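Long-range contacts in malate dehydrogenase (Picrophilus torridus, PDB 4BGV), which catalyses the reversible, NAD-dependent oxidation of (S)-malate to oxaloacetate in the tricarboxylic acid cycle: residues 18-23 with 234-239; 99-104 with 313-318; 105-110 with 132-137. All blocks are in the same frame, centred on the assembly; numbering follows the deposited sequence.

Contact 1 (18-23 with 234-239); sequences AQTLAI and PGISIA
Thr20 and Ala239 meet methyl to methyl, and the contact between 18-23 and 234-239 is carried by carbon atoms. Thr20 CG2 lies 3.4 Å from Ala239 CB, tighter than usual for two carbons. The same methyl meets Ile236 CD1 at 3.7 Å, with the two side chains crossing at about a right angle. CG2 is anti to the backbone N, which turns this methyl toward the other helix. Leu21 adds CD2, which reaches the flank of Ala239 CB at 4.0 Å. No hydrogen bond spans the two helices. The polar end of Thr20 is spent within its own helix, where OG1 bonds to Thr16 O. Gly235 faces Thr20 with bare backbone, and its carbonyl O lies 4.2 Å from Thr20 CG2. The axes of segments 18-23 and 234-239 approach to 9.1 Å and cross at -54°. Trp53 of the second subunit packs on both Thr20 and Ile236, which places the contact beside a subunit interface. Helix 12-23 follows the glycine-rich turn of the dinucleotide-binding fold, whose residues probably bind NAD. Here it packs against helix 232-246, as part of the interface between the Rossmann domain and the C-terminal domain of an LDH/MDH superfamily enzyme.

Contact 2 (99-104 with 313-318); sequences KNIGIM and AIADDY
Tyr318 OH reaches across to the backbone of Gly102, where a water joins the two residues. The water sits at the edge of the Tyr318 ring, in its plane, 2.5 Å from Tyr318 OH. Toward Gly102 O the water donates a weak bond of 3.3 Å. The hydroxyl itself lies 3.3 Å from Gly102 CA, and the ring atoms CE2 and CZ follow close to the same carbon. A CB on residue 102 would run into this oxygen, so the lack of a side chain lets the phenol come down onto the helix backbone.

In Tyr318 CG is anti to the backbone N (chi1 -178°), which carries it out from its helix toward 99-104; the ring then lies alongside Ile101. Ile101 and Tyr318 slide past each other in opposite directions. Ile101 CG2 touches ring atom CD2 at 3.6 Å and approaches the ring obliquely. Helix 93-114 belongs to the Rossmann domain and carries Asn100, which probably binds NAD. Helix 295-321, the last helix of the chain, packs against it, tying the end of the chain to the nucleotide-binding domain; segments 99-104 and 313-318 cross at -60°.

The other branch of Ile101 reaches Ala315. Its CD1 rests 3.8 Å from both CA and CB of Ala315, the residue whose CA is nearest to that of Ile101. Ile314 CG2 is a looser neighbour of CD1, at 4.5 Å. Met130 of helix 127-138 also packs on Ile101. Leu98 and Lys105 of helix 93-114 also touch the Tyr318 side chain.

Contact 3 (105-110 with 132-137); sequences KSVGEA and YAIYKA
Ala137 CB points toward segment 105-110 and packs against the backbone of Lys105 and Gly108. The methyl lies 3.3 Å from Lys105 O and 3.9 Å from Gly108 CA. A side chain on Gly108 would clash with this methyl, and the small pair lets the axes of the two segments approach to 7.8 Å at a crossing angle of -47°. Ile134 comes in beside it. Its CD1 reaches over Gly108 N at 3.9 Å and meets Val107 CG1 at 4.0 Å, where the two side chains cross obliquely. Helices 93-114 and 127-138 are the connecting helices of two successive beta-alpha-beta crossovers in the Rossmann fold. They link parallel strands 78-81, 119-122 and 145-147.

On the other flank of Ala137 lie Lys105 and Glu109, one helical turn apart. The lysine chain is extended as far as CE, then turns about CD-CE (chi4 -64°), bringing NZ back to the carboxylate. Lys105 NZ bonds Glu109 OE2 at 2.8 Å in a salt bridge, on the syn side and 17° out of the carboxylate plane. Glu109 CG, at the base of this arm, rests 4.0 Å from Ala137 O. An alanine in place of Glu109 would probably leave Lys105 NZ without its carboxylate mate and freer to turn, and would take away the CG contact with Ala137 O. Lys105 NZ also makes a weak hydrogen bond to Asn322 O. Phe319 of helix 295-321 packs on Lys105 and on Ala133.

How the contacts relate
Contacts 2 and 3 are neighbours, their centres 9 Å apart, and they share helix 93-114. Asp316 of contact 2 also ties them together. Its OD1 forms a salt bridge with Lys136 NZ at 3.1 Å and a probable hydrogen bond with Tyr132 OH at 2.7 Å. Met104 of contact 2 packs on contact 3, its CB 3.7 Å from Ala133 CB. Contact 1 stands apart, its centre 27 Å from that of contact 2 and on the opposite side of the chain's centre. All three lie near the probable NAD site: contact 2 holds Asn100, Gly235 is about 5 Å from the side chain of Val13, and the side chain of Ile134 is about 7 Å from that of Thr124.

Contact 1 (18-23 with 234-239)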
# COMPACT_ATOMS: atom_id res chain seq x y z
N ALA A 18 -2.97 -9.95 -14.19
CA ALA A 18 -1.56 -10.21 -13.87
C ALA A 18 -0.89 -8.98 -13.25
O ALA A 18 -0.19 -9.08 -12.23
CB ALA A 18 -0.80 -10.69 -15.11
N GLN A 19 -1.11 -7.82 -13.86
CA GLN A 19 -0.49 -6.59 -13.34
C GLN A 19 -1.06 -6.26 -11.96
O GLN A 19 -0.35 -5.78 -11.08
CB GLN A 19 -0.69 -5.42 -14.30
CG GLN A 19 -0.15 -4.07 -13.77
CD GLN A 19 1.39 -4.05 -13.65
OE1 GLN A 19 2.09 -3.59 -14.57
NE2 GLN A 19 1.91 -4.50 -12.51
N THR A 20 -2.35 -6.54 -11.77
CA THR A 20 -3.01 -6.29 -10.49
C THR A 20 -2.48 -7.20 -9.38
O THR A 20 -2.17 -6.74 -8.26
CB THR A 20 -4.55 -6.46 -10.63
OG1 THR A 20 -5.02 -5.53 -11.60
CG2 THR A 20 -5.25 -6.19 -9.30
N LEU A 21 -2.37 -8.49 -9.68
CA LEU A 21 -1.78 -9.45 -8.73
C LEU A 21 -0.36 -9.06 -8.36
O LEU A 21 0.03 -9.22 -7.21
CB LEU A 21 -1.78 -10.86 -9.32
CG LEU A 21 -3.20 -11.43 -9.54
CD1 LEU A 21 -3.12 -12.77 -10.25
CD2 LEU A 21 -3.95 -11.56 -8.21
N ALA A 22 0.40 -8.54 -9.33
CA ALA A 22 1.79 -8.14 -9.05
C ALA A 22 1.83 -6.95 -8.10
O ALA A 22 2.55 -6.97 -7.10
CB ALA A 22 2.54 -7.83 -10.34
N ILE A 23 1.04 -5.92 -8.41
CA ILE A 23 0.94 -4.75 -7.53
C ILE A 23 0.54 -5.12 -6.10
O ILE A 23 1.09 -4.60 -5.14
CB ILE A 23 -0.05 -3.72 -8.13
CG1 ILE A 23 0.54 -3.14 -9.42
CG2 ILE A 23 -0.39 -2.62 -7.11
CD1 ILE A 23 -0.47 -2.49 -10.35
N PRO A 234 -13.02 -5.07 -14.05
CA PRO A 234 -12.96 -6.53 -13.96
C PRO A 234 -11.63 -7.02 -13.38
O PRO A 234 -11.64 -7.90 -12.53
CB PRO A 234 -13.08 -6.97 -15.43
CG PRO A 234 -13.93 -5.89 -16.05
CD PRO A 234 -13.44 -4.63 -15.40
N GLY A 235 -10.51 -6.43 -13.78
CA GLY A 235 -9.21 -6.89 -13.28
C GLY A 235 -9.09 -6.90 -11.76
O GLY A 235 -8.65 -7.89 -11.17
N ILE A 236 -9.47 -5.80 -11.12
CA ILE A 236 -9.41 -5.76 -9.66
C ILE A 236 -10.52 -6.61 -9.02
O ILE A 236 -10.31 -7.23 -7.99
CB ILE A 236 -9.35 -4.30 -9.09
CG1 ILE A 236 -9.21 -4.30 -7.56
CG2 ILE A 236 -10.57 -3.45 -9.55
CD1 ILE A 236 -7.92 -4.90 -7.06
N SER A 237 -11.68 -6.69 -9.67
CA SER A 237 -12.78 -7.53 -9.15
C SER A 237 -12.37 -9.01 -9.09
O SER A 237 -12.73 -9.74 -8.17
CB SER A 237 -14.04 -7.37 -10.01
OG SER A 237 -14.49 -6.03 -9.98
N ILE A 238 -11.59 -9.42 -10.08
CA ILE A 238 -11.07 -10.78 -10.15
C ILE A 238 -9.96 -10.98 -9.13
O ILE A 238 -9.93 -11.98 -8.40
CB ILE A 238 -10.53 -11.06 -11.56
CG1 ILE A 238 -11.67 -11.04 -12.58
CG2 ILE A 238 -9.74 -12.37 -11.60
CD1 ILE A 238 -11.16 -10.80 -14.01
N ALA A 239 -9.04 -10.02 -9.06
CA ALA A 239 -7.91 -10.12 -8.12
C ALA A 239 -8.36 -10.23 -6.66
O ALA A 239 -7.75 -10.96 -5.89
CB ALA A 239 -6.94 -8.96 -8.31

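Contact 2 (99-104 with 313-318)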
# COMPACT_ATOMS: atom_id res chain seq x y z
N LYS A 99 -19.25 -21.61 -28.62
CA LYS A 99 -17.82 -21.40 -28.87
C LYS A 99 -17.04 -21.39 -27.56
O LYS A 99 -15.99 -22.03 -27.44
CB LYS A 99 -17.59 -20.09 -29.61
CG LYS A 99 -16.12 -19.79 -29.90
CD LYS A 99 -15.52 -20.83 -30.84
CE LYS A 99 -14.04 -20.56 -31.12
NZ LYS A 99 -13.46 -21.53 -32.10
N ASN A 100 -17.54 -20.65 -26.58
CA ASN A 100 -16.82 -20.53 -25.33
C ASN A 100 -16.85 -21.82 -24.50
O ASN A 100 -15.88 -22.15 -23.84
CB ASN A 100 -17.31 -19.33 -24.52
CG ASN A 100 -16.74 -18.03 -25.03
OD1 ASN A 100 -15.62 -17.99 -25.56
ND2 ASN A 100 -17.50 -16.95 -24.91
N ILE A 101 -17.97 -22.55 -24.55
CA ILE A 101 -18.06 -23.82 -23.83
C ILE A 101 -16.98 -24.78 -24.33
O ILE A 101 -16.34 -25.49 -23.54
CB ILE A 101 -19.48 -24.44 -23.94
CG1 ILE A 101 -20.46 -23.68 -23.04
CG2 ILE A 101 -19.47 -25.90 -23.53
CD1 ILE A 101 -21.93 -24.01 -23.30
N GLY A 102 -16.77 -24.79 -25.65
CA GLY A 102 -15.74 -25.63 -26.24
C GLY A 102 -14.36 -25.23 -25.76
O GLY A 102 -13.52 -26.08 -25.51
N ILE A 103 -14.12 -23.92 -25.65
CA ILE A 103 -12.85 -23.42 -25.14
C ILE A 103 -12.65 -23.85 -23.68
O ILE A 103 -11.57 -24.29 -23.29
CB ILE A 103 -12.76 -21.88 -25.29
CG1 ILE A 103 -12.74 -21.50 -26.78
CG2 ILE A 103 -11.51 -21.34 -24.61
CD1 ILE A 103 -12.95 -20.02 -27.04
N MET A 104 -13.71 -23.76 -22.88
CA MET A 104 -13.63 -24.18 -21.47
C MET A 104 -13.35 -25.67 -21.38
O MET A 104 -12.62 -26.11 -20.49
CB MET A 104 -14.92 -23.85 -20.70
CG MET A 104 -15.26 -22.36 -20.59
SD MET A 104 -13.99 -21.37 -19.76
CE MET A 104 -13.11 -20.72 -21.17
N ALA A 313 -28.07 -26.64 -19.57
CA ALA A 313 -28.55 -27.78 -20.35
C ALA A 313 -27.88 -27.78 -21.73
O ALA A 313 -27.59 -28.84 -22.29
CB ALA A 313 -30.07 -27.71 -20.50
N ILE A 314 -27.65 -26.59 -22.27
CA ILE A 314 -26.91 -26.45 -23.52
C ILE A 314 -25.48 -26.96 -23.35
O ILE A 314 -24.95 -27.66 -24.23
CB ILE A 314 -26.93 -24.98 -24.01
CG1 ILE A 314 -28.35 -24.60 -24.44
CG2 ILE A 314 -25.94 -24.77 -25.16
CD1 ILE A 314 -28.52 -23.14 -24.77
N ALA A 315 -24.86 -26.65 -22.21
CA ALA A 315 -23.52 -27.16 -21.90
C ALA A 315 -23.50 -28.69 -21.79
O ALA A 315 -22.61 -29.34 -22.35
CB ALA A 315 -22.98 -26.52 -20.64
N ASP A 316 -24.48 -29.25 -21.09
CA ASP A 316 -24.64 -30.71 -21.03
C ASP A 316 -24.70 -31.32 -22.43
O ASP A 316 -24.00 -32.28 -22.74
CB ASP A 316 -25.90 -31.11 -20.26
CG ASP A 316 -25.82 -30.78 -18.79
OD1 ASP A 316 -24.70 -30.59 -18.27
OD2 ASP A 316 -26.89 -30.71 -18.15
N ASP A 317 -25.56 -30.75 -23.28
CA ASP A 317 -25.74 -31.24 -24.64
C ASP A 317 -24.44 -31.17 -25.44
O ASP A 317 -24.10 -32.13 -26.15
CB ASP A 317 -26.85 -30.45 -25.34
CG ASP A 317 -27.01 -30.84 -26.80
OD1 ASP A 317 -27.63 -31.90 -27.08
OD2 ASP A 317 -26.53 -30.08 -27.66
N TYR A 318 -23.72 -30.06 -25.34
CA TYR A 318 -22.42 -29.95 -25.99
C TYR A 318 -21.48 -31.06 -25.55
O TYR A 318 -20.85 -31.71 -26.38
CB TYR A 318 -21.77 -28.58 -25.73
CG TYR A 318 -20.44 -28.41 -26.44
CD1 TYR A 318 -20.38 -27.94 -27.74
CD2 TYR A 318 -19.24 -28.71 -25.79
CE1 TYR A 318 -19.17 -27.78 -28.39
CE2 TYR A 318 -18.02 -28.55 -26.43
CZ TYR A 318 -17.99 -28.09 -27.73
OH TYR A 318 -16.79 -27.93 -28.37
O HOH W 1 -14.72 -28.69 -27.15

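Contact 3 (105-110 with 132-137)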
# COMPACT_ATOMS: atom_id res chain seq x y z
N LYS A 105 -13.95 -26.45 -22.28
CA LYS A 105 -13.73 -27.90 -22.28
C LYS A 105 -12.24 -28.21 -22.47
O LYS A 105 -11.66 -28.98 -21.70
CB LYS A 105 -14.61 -28.61 -23.33
CG LYS A 105 -14.51 -30.14 -23.28
CD LYS A 105 -15.64 -30.83 -24.06
CE LYS A 105 -15.55 -32.36 -23.97
NZ LYS A 105 -14.31 -32.90 -24.60
N SER A 106 -11.62 -27.61 -23.48
CA SER A 106 -10.20 -27.88 -23.73
C SER A 106 -9.31 -27.28 -22.64
O SER A 106 -8.31 -27.89 -22.26
CB SER A 106 -9.77 -27.41 -25.12
OG SER A 106 -9.75 -26.00 -25.20
N VAL A 107 -9.65 -26.09 -22.15
CA VAL A 107 -8.91 -25.51 -21.03
C VAL A 107 -9.01 -26.39 -19.78
O VAL A 107 -8.00 -26.67 -19.13
CB VAL A 107 -9.34 -24.06 -20.70
CG1 VAL A 107 -8.84 -23.63 -19.33
CG2 VAL A 107 -8.81 -23.10 -21.77
N GLY A 108 -10.22 -26.86 -19.48
CA GLY A 108 -10.43 -27.72 -18.32
C GLY A 108 -9.69 -29.04 -18.43
O GLY A 108 -9.20 -29.58 -17.43
N GLU A 109 -9.63 -29.58 -19.65
CA GLU A 109 -8.86 -30.80 -19.89
C GLU A 109 -7.36 -30.60 -19.66
O GLU A 109 -6.70 -31.46 -19.10
CB GLU A 109 -9.16 -31.37 -21.29
CG GLU A 109 -10.55 -32.03 -21.32
CD GLU A 109 -11.10 -32.22 -22.72
OE1 GLU A 109 -10.45 -31.78 -23.70
OE2 GLU A 109 -12.20 -32.81 -22.83
N ALA A 110 -6.84 -29.45 -20.08
CA ALA A 110 -5.45 -29.10 -19.81
C ALA A 110 -5.18 -28.91 -18.32
O ALA A 110 -4.13 -29.30 -17.82
CB ALA A 110 -5.03 -27.85 -20.60
N TYR A 132 -19.35 -24.05 -14.87
CA TYR A 132 -19.97 -25.37 -15.02
C TYR A 132 -19.22 -26.20 -16.06
O TYR A 132 -18.90 -27.36 -15.82
CB TYR A 132 -21.44 -25.20 -15.38
CG TYR A 132 -22.23 -26.49 -15.44
CD1 TYR A 132 -22.30 -27.36 -14.34
CD2 TYR A 132 -22.90 -26.84 -16.60
CE1 TYR A 132 -23.03 -28.54 -14.41
CE2 TYR A 132 -23.63 -28.01 -16.67
CZ TYR A 132 -23.70 -28.85 -15.58
OH TYR A 132 -24.43 -30.01 -15.68
N ALA A 133 -18.87 -25.58 -17.18
CA ALA A 133 -18.10 -26.28 -18.21
C ALA A 133 -16.70 -26.68 -17.70
O ALA A 133 -16.23 -27.78 -17.98
CB ALA A 133 -17.98 -25.43 -19.47
N ILE A 134 -16.05 -25.79 -16.97
CA ILE A 134 -14.73 -26.09 -16.42
C ILE A 134 -14.83 -27.30 -15.47
O ILE A 134 -13.96 -28.18 -15.48
CB ILE A 134 -14.10 -24.86 -15.71
CG1 ILE A 134 -13.65 -23.82 -16.74
CG2 ILE A 134 -12.92 -25.27 -14.81
CD1 ILE A 134 -12.43 -24.25 -17.62
N TYR A 135 -15.90 -27.33 -14.69
CA TYR A 135 -16.17 -28.42 -13.77
C TYR A 135 -16.35 -29.74 -14.53
O TYR A 135 -15.72 -30.74 -14.21
CB TYR A 135 -17.44 -28.11 -12.95
CG TYR A 135 -17.92 -29.28 -12.12
CD1 TYR A 135 -17.05 -29.95 -11.27
CD2 TYR A 135 -19.24 -29.71 -12.18
CE1 TYR A 135 -17.48 -31.02 -10.50
CE2 TYR A 135 -19.68 -30.78 -11.41
CZ TYR A 135 -18.79 -31.43 -10.57
OH TYR A 135 -19.20 -32.49 -9.80
N LYS A 136 -17.18 -29.72 -15.56
CA LYS A 136 -17.42 -30.93 -16.35
C LYS A 136 -16.15 -31.45 -17.04
O LYS A 136 -15.96 -32.66 -17.18
CB LYS A 136 -18.54 -30.70 -17.37
CG LYS A 136 -19.91 -30.51 -16.73
CD LYS A 136 -20.96 -30.20 -17.79
CE LYS A 136 -21.22 -31.40 -18.70
NZ LYS A 136 -22.16 -32.38 -18.06
N ALA A 137 -15.28 -30.54 -17.47
CA ALA A 137 -14.09 -30.92 -18.23
C ALA A 137 -12.93 -31.35 -17.34
O ALA A 137 -12.16 -32.23 -17.70
CB ALA A 137 -13.65 -29.78 -19.15